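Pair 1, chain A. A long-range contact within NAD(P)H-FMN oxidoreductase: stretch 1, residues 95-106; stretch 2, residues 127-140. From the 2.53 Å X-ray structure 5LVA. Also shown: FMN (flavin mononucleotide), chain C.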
# COMPACT_ATOMS: atom_id res chain seq x y z
N ALA A 95 14.24 3.14 -13.18
CA ALA A 95 13.03 3.94 -13.37
C ALA A 95 12.38 4.40 -12.07
O ALA A 95 11.69 5.42 -12.04
CB ALA A 95 12.01 3.16 -14.19
N LEU A 96 12.61 3.66 -11.00
CA LEU A 96 11.97 3.97 -9.73
C LEU A 96 12.93 4.60 -8.75
O LEU A 96 12.53 4.98 -7.65
CB LEU A 96 11.37 2.70 -9.12
CG LEU A 96 10.42 1.92 -10.01
CD1 LEU A 96 10.01 0.63 -9.35
CD2 LEU A 96 9.21 2.77 -10.34
N ARG A 97 14.19 4.72 -9.13
CA ARG A 97 15.17 5.22 -8.19
C ARG A 97 14.85 6.65 -7.83
O ARG A 97 14.72 7.49 -8.71
CB ARG A 97 16.59 5.09 -8.75
CG ARG A 97 17.63 4.84 -7.68
CD ARG A 97 19.02 4.74 -8.26
NE ARG A 97 19.30 5.84 -9.17
CZ ARG A 97 20.39 5.93 -9.93
NH1 ARG A 97 21.29 4.96 -9.89
NH2 ARG A 97 20.56 6.97 -10.73
N GLY A 98 14.70 6.93 -6.54
CA GLY A 98 14.44 8.28 -6.10
C GLY A 98 13.00 8.53 -5.65
O GLY A 98 12.75 9.42 -4.85
N LYS A 99 12.07 7.73 -6.16
CA LYS A 99 10.66 7.87 -5.82
C LYS A 99 10.40 7.40 -4.40
O LYS A 99 11.17 6.63 -3.86
CB LYS A 99 9.77 7.10 -6.80
CG LYS A 99 9.86 7.59 -8.24
CD LYS A 99 8.99 6.77 -9.18
CE LYS A 99 9.10 7.25 -10.61
NZ LYS A 99 8.45 8.57 -10.83
N GLU A 100 9.31 7.87 -3.80
CA GLU A 100 8.92 7.44 -2.47
C GLU A 100 8.04 6.20 -2.52
O GLU A 100 7.30 5.98 -3.48
CB GLU A 100 8.21 8.57 -1.73
CG GLU A 100 9.13 9.70 -1.31
CD GLU A 100 8.39 10.93 -0.79
OE1 GLU A 100 7.34 11.29 -1.35
OE2 GLU A 100 8.89 11.54 0.18
N PHE A 101 8.12 5.40 -1.46
CA PHE A 101 7.49 4.09 -1.38
C PHE A 101 6.85 4.01 -0.01
O PHE A 101 7.54 4.11 0.98
CB PHE A 101 8.55 3.01 -1.59
CG PHE A 101 8.05 1.58 -1.53
CD1 PHE A 101 7.45 1.06 -0.39
CD2 PHE A 101 8.29 0.71 -2.59
CE1 PHE A 101 7.04 -0.25 -0.35
CE2 PHE A 101 7.89 -0.61 -2.55
CZ PHE A 101 7.26 -1.09 -1.44
N MET A 102 5.54 3.84 0.07
CA MET A 102 4.96 3.65 1.37
C MET A 102 3.83 2.61 1.36
O MET A 102 3.26 2.29 0.33
CB MET A 102 4.49 4.98 1.96
CG MET A 102 3.08 5.41 1.68
SD MET A 102 2.52 6.60 2.94
CE MET A 102 2.36 5.47 4.28
N VAL A 103 3.57 2.06 2.53
CA VAL A 103 2.55 1.04 2.71
C VAL A 103 1.45 1.60 3.57
O VAL A 103 1.71 2.24 4.56
CB VAL A 103 3.15 -0.24 3.37
CG1 VAL A 103 2.04 -1.21 3.78
CG2 VAL A 103 4.11 -0.91 2.42
N ALA A 104 0.20 1.37 3.18
CA ALA A 104 -0.93 1.71 4.03
C ALA A 104 -1.72 0.44 4.29
O ALA A 104 -2.31 -0.11 3.39
CB ALA A 104 -1.81 2.77 3.39
N VAL A 105 -1.71 -0.03 5.52
CA VAL A 105 -2.22 -1.36 5.79
C VAL A 105 -3.16 -1.33 6.98
O VAL A 105 -2.96 -0.61 7.95
CB VAL A 105 -1.05 -2.36 6.03
CG1 VAL A 105 -0.18 -1.92 7.20
CG2 VAL A 105 -1.55 -3.76 6.24
N SER A 106 -4.23 -2.09 6.88
CA SER A 106 -5.18 -2.19 7.96
C SER A 106 -5.09 -3.58 8.58
O SER A 106 -4.89 -4.57 7.88
CB SER A 106 -6.59 -1.91 7.45
OG SER A 106 -6.93 -2.82 6.43
N LEU A 127 7.00 -7.25 10.40
CA LEU A 127 6.16 -8.03 9.50
C LEU A 127 6.20 -7.49 8.07
O LEU A 127 6.15 -8.24 7.11
CB LEU A 127 4.75 -8.08 10.05
CG LEU A 127 4.64 -8.89 11.34
CD1 LEU A 127 3.24 -8.87 11.91
CD2 LEU A 127 5.08 -10.33 11.11
N LEU A 128 6.33 -6.18 7.93
CA LEU A 128 6.35 -5.59 6.61
C LEU A 128 7.71 -5.59 5.96
O LEU A 128 7.91 -4.95 4.93
CB LEU A 128 5.83 -4.15 6.67
CG LEU A 128 4.36 -3.93 7.01
CD1 LEU A 128 4.01 -2.45 6.99
CD2 LEU A 128 3.47 -4.71 6.07
N ARG A 129 8.66 -6.33 6.52
CA ARG A 129 10.02 -6.25 6.01
C ARG A 129 10.20 -6.69 4.56
O ARG A 129 11.05 -6.13 3.87
CB ARG A 129 10.99 -7.04 6.88
CG ARG A 129 12.35 -6.38 6.91
CD ARG A 129 13.13 -6.73 8.10
NE ARG A 129 12.76 -6.12 9.37
CZ ARG A 129 12.83 -4.83 9.66
NH1 ARG A 129 13.15 -3.95 8.73
NH2 ARG A 129 12.52 -4.41 10.87
N PRO A 130 9.43 -7.69 4.09
CA PRO A 130 9.56 -7.97 2.65
C PRO A 130 9.33 -6.75 1.77
O PRO A 130 10.00 -6.59 0.76
CB PRO A 130 8.48 -9.03 2.41
CG PRO A 130 8.40 -9.74 3.67
CD PRO A 130 8.62 -8.73 4.75
N PHE A 131 8.40 -5.88 2.16
CA PHE A 131 8.08 -4.73 1.32
C PHE A 131 9.16 -3.68 1.39
O PHE A 131 9.46 -3.03 0.40
CB PHE A 131 6.72 -4.15 1.70
CG PHE A 131 5.59 -5.12 1.54
CD1 PHE A 131 5.09 -5.41 0.29
CD2 PHE A 131 5.05 -5.76 2.64
CE1 PHE A 131 4.08 -6.30 0.13
CE2 PHE A 131 4.03 -6.67 2.47
CZ PHE A 131 3.54 -6.93 1.21
N GLN A 132 9.77 -3.53 2.57
CA GLN A 132 10.88 -2.60 2.76
C GLN A 132 12.12 -3.02 2.00
O GLN A 132 12.83 -2.20 1.43
CB GLN A 132 11.22 -2.49 4.25
CG GLN A 132 12.35 -1.53 4.56
CD GLN A 132 12.64 -1.46 6.05
OE1 GLN A 132 12.16 -2.27 6.84
NE2 GLN A 132 13.40 -0.46 6.45
N ALA A 133 12.38 -4.32 1.99
CA ALA A 133 13.47 -4.88 1.23
C ALA A 133 13.26 -4.68 -0.27
O ALA A 133 14.20 -4.40 -1.01
CB ALA A 133 13.63 -6.36 1.56
N THR A 134 12.03 -4.82 -0.72
CA THR A 134 11.65 -4.54 -2.09
C THR A 134 11.94 -3.08 -2.44
O THR A 134 12.59 -2.79 -3.43
CB THR A 134 10.15 -4.82 -2.33
OG1 THR A 134 9.86 -6.18 -2.02
CG2 THR A 134 9.78 -4.54 -3.78
N SER A 135 11.46 -2.18 -1.61
CA SER A 135 11.80 -0.78 -1.73
C SER A 135 13.31 -0.58 -1.84
O SER A 135 13.78 0.04 -2.79
CB SER A 135 11.25 -0.00 -0.54
OG SER A 135 11.63 1.35 -0.60
N ASN A 136 14.04 -1.13 -0.88
CA ASN A 136 15.50 -1.02 -0.84
C ASN A 136 16.17 -1.40 -2.16
O ASN A 136 17.03 -0.69 -2.66
CB ASN A 136 16.06 -1.89 0.28
CG ASN A 136 15.82 -1.30 1.64
OD1 ASN A 136 15.55 -0.12 1.78
ND2 ASN A 136 15.96 -2.13 2.67
N PHE A 137 15.76 -2.54 -2.71
CA PHE A 137 16.38 -3.08 -3.90
C PHE A 137 16.10 -2.26 -5.16
O PHE A 137 16.95 -2.18 -6.05
CB PHE A 137 15.91 -4.52 -4.11
CG PHE A 137 16.74 -5.30 -5.07
CD1 PHE A 137 17.96 -5.82 -4.70
CD2 PHE A 137 16.28 -5.55 -6.35
CE1 PHE A 137 18.72 -6.54 -5.58
CE2 PHE A 137 17.03 -6.29 -7.23
CZ PHE A 137 18.25 -6.78 -6.85
N ILE A 138 14.93 -1.64 -5.24
CA ILE A 138 14.56 -0.97 -6.48
C ILE A 138 14.90 0.50 -6.45
O ILE A 138 14.75 1.19 -7.45
CB ILE A 138 13.07 -1.14 -6.79
CG1 ILE A 138 12.22 -0.45 -5.73
CG2 ILE A 138 12.73 -2.61 -6.90
CD1 ILE A 138 10.75 -0.64 -5.92
N GLY A 139 15.38 0.99 -5.32
CA GLY A 139 15.92 2.33 -5.27
C GLY A 139 14.99 3.39 -4.73
O GLY A 139 15.30 4.58 -4.82
N THR A 140 13.86 2.99 -4.18
CA THR A 140 12.92 3.97 -3.66
C THR A 140 13.22 4.30 -2.20
O THR A 140 13.93 3.56 -1.53
CB THR A 140 11.49 3.47 -3.80
OG1 THR A 140 11.40 2.14 -3.29
CG2 THR A 140 11.11 3.43 -5.25
N1 FMN C . -5.71 -9.13 10.72
C2 FMN C . -4.51 -9.07 11.41
O2 FMN C . -4.35 -8.26 12.31
N3 FMN C . -3.48 -9.92 11.09
C4 FMN C . -3.63 -10.85 10.09
O4 FMN C . -2.68 -11.58 9.84
C4A FMN C . -4.84 -10.91 9.40
N5 FMN C . -5.02 -11.83 8.39
C5A FMN C . -6.20 -11.90 7.70
C6 FMN C . -6.34 -12.83 6.68
C7 FMN C . -7.51 -12.93 5.96
C7M FMN C . -7.62 -13.95 4.86
C8 FMN C . -8.56 -12.06 6.27
C8M FMN C . -9.85 -12.12 5.50
C9 FMN C . -8.42 -11.13 7.29
C9A FMN C . -7.24 -11.03 8.00
N10 FMN C . -7.08 -10.11 9.02
C10 FMN C . -5.88 -10.05 9.71
C1' FMN C . -8.18 -9.13 9.34
C2' FMN C . -7.96 -8.00 8.31
O2' FMN C . -6.67 -7.41 8.45
C3' FMN C . -9.07 -6.93 8.23
O3' FMN C . -10.21 -7.61 7.79
C4' FMN C . -8.68 -5.80 7.25
O4' FMN C . -7.46 -5.26 7.65
C5' FMN C . -9.58 -4.58 7.09
O5' FMN C . -10.70 -4.92 6.32
P FMN C . -11.39 -4.07 5.13
O1P FMN C . -11.66 -5.12 4.12
O2P FMN C . -12.63 -3.44 5.67
O3P FMN C . -10.58 -3.02 4.47
O HOH W 1 14.41 1.48 -10.21

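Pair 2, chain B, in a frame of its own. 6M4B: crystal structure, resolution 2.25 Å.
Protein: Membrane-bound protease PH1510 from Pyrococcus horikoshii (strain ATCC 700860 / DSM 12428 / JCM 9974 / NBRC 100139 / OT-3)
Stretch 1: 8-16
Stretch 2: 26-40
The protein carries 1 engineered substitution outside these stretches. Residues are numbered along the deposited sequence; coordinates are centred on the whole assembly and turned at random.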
# COMPACT_ATOMS: atom_id res chain seq x y z
N ASN B 8 -20.28 12.21 -20.26
CA ASN B 8 -19.83 12.19 -18.91
C ASN B 8 -20.53 10.95 -18.40
O ASN B 8 -21.73 10.95 -18.15
CB ASN B 8 -20.32 13.48 -18.23
CG ASN B 8 -19.54 13.84 -16.95
OD1 ASN B 8 -18.51 13.27 -16.65
ND2 ASN B 8 -20.06 14.79 -16.18
N ILE B 9 -19.78 9.87 -18.30
CA ILE B 9 -20.33 8.59 -17.91
C ILE B 9 -19.89 8.20 -16.48
O ILE B 9 -18.69 8.24 -16.16
CB ILE B 9 -19.87 7.50 -18.90
CG1 ILE B 9 -20.54 7.76 -20.25
CG2 ILE B 9 -20.25 6.12 -18.40
CD1 ILE B 9 -19.90 7.06 -21.43
N VAL B 10 -20.85 7.77 -15.67
CA VAL B 10 -20.56 7.12 -14.42
C VAL B 10 -21.03 5.67 -14.47
O VAL B 10 -22.20 5.39 -14.71
CB VAL B 10 -21.19 7.85 -13.22
CG1 VAL B 10 -20.95 7.09 -11.91
CG2 VAL B 10 -20.57 9.24 -13.10
N TYR B 11 -20.10 4.75 -14.23
CA TYR B 11 -20.45 3.34 -14.10
C TYR B 11 -20.81 3.02 -12.67
O TYR B 11 -20.37 3.70 -11.74
CB TYR B 11 -19.33 2.46 -14.60
CG TYR B 11 -19.23 2.47 -16.13
CD1 TYR B 11 -20.09 1.70 -16.90
CD2 TYR B 11 -18.28 3.25 -16.77
CE1 TYR B 11 -19.99 1.68 -18.28
CE2 TYR B 11 -18.16 3.24 -18.16
CZ TYR B 11 -19.02 2.45 -18.90
OH TYR B 11 -18.92 2.45 -20.26
N VAL B 12 -21.67 2.02 -12.51
CA VAL B 12 -22.11 1.52 -11.22
C VAL B 12 -21.95 -0.01 -11.28
O VAL B 12 -22.44 -0.61 -12.22
CB VAL B 12 -23.57 1.89 -10.91
CG1 VAL B 12 -24.03 1.33 -9.59
CG2 VAL B 12 -23.75 3.41 -10.88
N ALA B 13 -21.27 -0.61 -10.30
CA ALA B 13 -21.26 -2.05 -10.17
C ALA B 13 -21.58 -2.43 -8.75
O ALA B 13 -21.60 -1.60 -7.85
CB ALA B 13 -19.92 -2.60 -10.59
N GLN B 14 -21.86 -3.70 -8.57
CA GLN B 14 -22.26 -4.23 -7.28
C GLN B 14 -21.24 -5.27 -6.91
O GLN B 14 -20.87 -6.10 -7.75
CB GLN B 14 -23.60 -4.90 -7.34
CG GLN B 14 -24.77 -4.00 -7.68
CD GLN B 14 -26.10 -4.69 -7.44
OE1 GLN B 14 -26.67 -4.58 -6.35
NE2 GLN B 14 -26.58 -5.40 -8.44
N ILE B 15 -20.77 -5.22 -5.66
CA ILE B 15 -19.93 -6.27 -5.10
C ILE B 15 -20.49 -6.64 -3.72
O ILE B 15 -20.63 -5.78 -2.82
CB ILE B 15 -18.44 -5.88 -5.11
CG1 ILE B 15 -17.94 -5.91 -6.56
CG2 ILE B 15 -17.59 -6.86 -4.29
CD1 ILE B 15 -16.62 -5.27 -6.79
N LYS B 16 -20.89 -7.91 -3.62
CA LYS B 16 -21.48 -8.47 -2.42
C LYS B 16 -20.74 -9.73 -1.95
O LYS B 16 -20.15 -10.44 -2.76
CB LYS B 16 -22.93 -8.84 -2.68
CG LYS B 16 -23.76 -7.70 -3.25
CD LYS B 16 -25.25 -7.94 -3.06
CE LYS B 16 -26.09 -6.88 -3.77
NZ LYS B 16 -27.41 -6.70 -3.10
N GLN B 26 -13.13 -9.18 -9.81
CA GLN B 26 -14.32 -8.36 -10.03
C GLN B 26 -13.99 -6.85 -10.04
O GLN B 26 -14.28 -6.19 -11.02
CB GLN B 26 -15.39 -8.65 -9.01
CG GLN B 26 -15.91 -10.09 -9.02
CD GLN B 26 -16.97 -10.31 -7.97
OE1 GLN B 26 -16.71 -10.85 -6.89
NE2 GLN B 26 -18.17 -9.80 -8.24
N PHE B 27 -13.35 -6.33 -8.98
CA PHE B 27 -12.88 -4.92 -8.95
C PHE B 27 -11.97 -4.64 -10.10
O PHE B 27 -12.05 -3.57 -10.73
CB PHE B 27 -12.11 -4.57 -7.65
CG PHE B 27 -12.98 -4.24 -6.47
CD1 PHE B 27 -13.30 -2.93 -6.18
CD2 PHE B 27 -13.41 -5.21 -5.61
CE1 PHE B 27 -14.04 -2.60 -5.05
CE2 PHE B 27 -14.17 -4.89 -4.48
CZ PHE B 27 -14.47 -3.58 -4.20
N ASP B 28 -11.05 -5.56 -10.39
CA ASP B 28 -10.13 -5.30 -11.53
C ASP B 28 -10.91 -5.12 -12.85
O ASP B 28 -10.62 -4.20 -13.65
CB ASP B 28 -9.09 -6.41 -11.68
CG ASP B 28 -8.05 -6.12 -12.75
OD1 ASP B 28 -7.69 -4.95 -12.99
OD2 ASP B 28 -7.56 -7.09 -13.37
N ARG B 29 -11.88 -6.00 -13.07
CA ARG B 29 -12.62 -6.00 -14.35
C ARG B 29 -13.46 -4.73 -14.45
O ARG B 29 -13.34 -4.00 -15.44
CB ARG B 29 -13.49 -7.27 -14.49
CG ARG B 29 -14.27 -7.39 -15.80
CD ARG B 29 -15.07 -8.74 -15.90
NE ARG B 29 -16.22 -8.59 -16.81
CZ ARG B 29 -17.44 -8.15 -16.47
NH1 ARG B 29 -18.39 -8.07 -17.41
NH2 ARG B 29 -17.73 -7.78 -15.23
N TYR B 30 -14.28 -4.47 -13.42
CA TYR B 30 -15.17 -3.31 -13.41
C TYR B 30 -14.39 -1.98 -13.54
O TYR B 30 -14.77 -1.08 -14.29
CB TYR B 30 -15.99 -3.27 -12.12
CG TYR B 30 -17.04 -4.34 -11.95
CD1 TYR B 30 -17.90 -4.69 -12.99
CD2 TYR B 30 -17.23 -4.98 -10.71
CE1 TYR B 30 -18.89 -5.66 -12.82
CE2 TYR B 30 -18.22 -5.94 -10.53
CZ TYR B 30 -19.05 -6.29 -11.60
OH TYR B 30 -20.04 -7.25 -11.44
N ILE B 31 -13.29 -1.85 -12.82
CA ILE B 31 -12.51 -0.61 -12.89
C ILE B 31 -11.84 -0.50 -14.25
O ILE B 31 -11.76 0.59 -14.82
CB ILE B 31 -11.49 -0.53 -11.72
CG1 ILE B 31 -12.22 -0.45 -10.38
CG2 ILE B 31 -10.58 0.68 -11.87
CD1 ILE B 31 -11.36 -0.71 -9.16
N THR B 32 -11.33 -1.62 -14.78
CA THR B 32 -10.64 -1.57 -16.10
C THR B 32 -11.61 -1.10 -17.19
O THR B 32 -11.29 -0.19 -17.98
CB THR B 32 -10.01 -2.93 -16.50
OG1 THR B 32 -9.14 -3.38 -15.46
CG2 THR B 32 -9.18 -2.76 -17.76
N ILE B 33 -12.80 -1.66 -17.18
CA ILE B 33 -13.83 -1.24 -18.12
C ILE B 33 -14.07 0.26 -18.05
O ILE B 33 -13.96 0.97 -19.04
CB ILE B 33 -15.15 -2.01 -17.89
CG1 ILE B 33 -14.98 -3.47 -18.32
CG2 ILE B 33 -16.28 -1.38 -18.70
CD1 ILE B 33 -16.09 -4.40 -17.86
N ALA B 34 -14.35 0.76 -16.85
CA ALA B 34 -14.62 2.17 -16.66
C ALA B 34 -13.44 3.06 -17.07
O ALA B 34 -13.66 4.14 -17.60
CB ALA B 34 -14.98 2.43 -15.20
N GLU B 35 -12.20 2.63 -16.81
CA GLU B 35 -10.99 3.38 -17.25
C GLU B 35 -10.88 3.37 -18.80
O GLU B 35 -10.65 4.40 -19.42
CB GLU B 35 -9.69 2.73 -16.72
CG GLU B 35 -9.38 2.85 -15.23
CD GLU B 35 -8.18 2.01 -14.79
OE1 GLU B 35 -7.98 0.87 -15.28
OE2 GLU B 35 -7.43 2.47 -13.91
N GLN B 36 -11.06 2.20 -19.41
CA GLN B 36 -11.02 2.10 -20.88
C GLN B 36 -12.04 2.99 -21.56
O GLN B 36 -11.72 3.55 -22.59
CB GLN B 36 -11.23 0.67 -21.35
CG GLN B 36 -9.93 -0.13 -21.33
CD GLN B 36 -10.17 -1.63 -21.34
OE1 GLN B 36 -11.31 -2.09 -21.49
NE2 GLN B 36 -9.09 -2.40 -21.22
N ASP B 37 -13.23 3.17 -20.96
CA ASP B 37 -14.25 4.11 -21.50
C ASP B 37 -14.09 5.57 -21.05
O ASP B 37 -14.94 6.38 -21.35
CB ASP B 37 -15.68 3.61 -21.24
CG ASP B 37 -15.91 2.14 -21.71
OD1 ASP B 37 -15.05 1.58 -22.44
OD2 ASP B 37 -16.96 1.55 -21.36
N ASN B 38 -12.97 5.92 -20.40
CA ASN B 38 -12.76 7.30 -19.87
C ASN B 38 -13.94 7.80 -19.03
O ASN B 38 -14.31 9.00 -19.11
CB ASN B 38 -12.48 8.34 -20.97
CG ASN B 38 -11.27 7.99 -21.81
OD1 ASN B 38 -11.38 7.70 -23.00
ND2 ASN B 38 -10.10 7.98 -21.18
N ALA B 39 -14.48 6.92 -18.20
CA ALA B 39 -15.55 7.33 -17.29
C ALA B 39 -15.10 8.45 -16.35
O ALA B 39 -13.91 8.57 -16.01
CB ALA B 39 -16.06 6.16 -16.49
N GLU B 40 -16.07 9.26 -15.95
CA GLU B 40 -15.90 10.29 -14.96
C GLU B 40 -15.60 9.69 -13.57
O GLU B 40 -14.96 10.32 -12.76
CB GLU B 40 -17.18 11.14 -14.91
CG GLU B 40 -17.26 12.22 -13.84
CD GLU B 40 -16.23 13.29 -14.00
OE1 GLU B 40 -15.99 14.04 -13.04
OE2 GLU B 40 -15.62 13.35 -15.09
O HOH W 2 -22.27 -5.71 -10.97

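Strand against helix in pair 1 (NAD(P)H-FMN oxidoreductase) and pair 2 (membrane-bound protease PH1510). In both, a strand runs nearly antiparallel to a helix later in the chain: strand 100-106 and helix 129-138 in pair 1 (168° between N-to-C directions, closest approach of the axes 9.3 Å), strand 9-16 and helix 26-36 in pair 2 (169°, 9.4 Å). Fourteen central residues superpose with an RMSD of 0.9 Å, and the contacts bury similar areas, 582 and 630 Å².

One inward-facing strand position is aromatic in both: Phe A101 matches Tyr B11, and both point toward the helix. Their CA atoms lie 0.3 Å apart after superposition, but the rings part at chi1, t in Phe A101 and m in Tyr B11, so the side-chain centres are 3.0 Å apart. Phe A101 lays one ring face against Ser A135, whose CB stands 3.7 Å from the ring centroid in a CH-pi contact; Ile A138 CD1 lies at the ring edge, 4.4 Å from Phe A101 CD2. Tyr B11 meets the counterpart of Ser A135, Ala B34, obliquely, with Tyr B11 CD2 3.7 Å from Ala B34 CB. Its different swing carries the hydroxyl to Asp B37, the match of Ile A138: Tyr B11 OH donates a very short hydrogen bond of 2.4 Å to Asp B37 OD2. The matched position, the last helical residue in pair 1 and the first past the helix in pair 2, thus offers a methyl group to a phenyl edge in pair 1 and a carboxylate to a phenol in pair 2.

Thr A140 matches Ala B39, just beyond the helix. Thr A140 OG1 approaches Phe A101 CB at 3.4 Å and shares a 2.8 Å hydrogen bond with Ser A135 OG, tying two polar groups together beside the aromatic residue. With no hydroxyl at either matched position, pair 2 places two methyl groups there; Ala B39 CB touches the edge of the Tyr B11 ring, 3.7 Å from Tyr B11 CD2.

Two residues along the strand, Val A103 matches Ala B13, and on the helix Phe A131 matches Tyr B30. In pair 1 the branched valine reaches the base of the aromatic side chain, Val A103 CG2 to Phe A131 CB at 4.2 Å, while the end of Phe A131 leads away. In pair 2 the small alanine lies against the ring face itself: Ala B13 CB is 3.5 Å from the Tyr B30 centroid, only 8° off the ring normal. Leu A128 and Phe B27 also match. Leu A128 CD1 packs on both Val A103 CG1 (4.0 Å) and Val A105 CG1 (4.2 Å); Phe B27 receives Ile B15 CD1 over one ring face, 3.5 Å from its centroid.

A backbone hydrogen bond joins the stretches in each pair: Gly A98 N to Gly A139 O (3.0 Å) in pair 1, Glu B40 N to Ile B9 O (2.8 Å) in pair 2. Gly A139 approaches so closely that a CB there would fall 2.7 Å from Arg A97 CG, a clash; its match, Asn B38, carries a side chain whose end leads away from the strand.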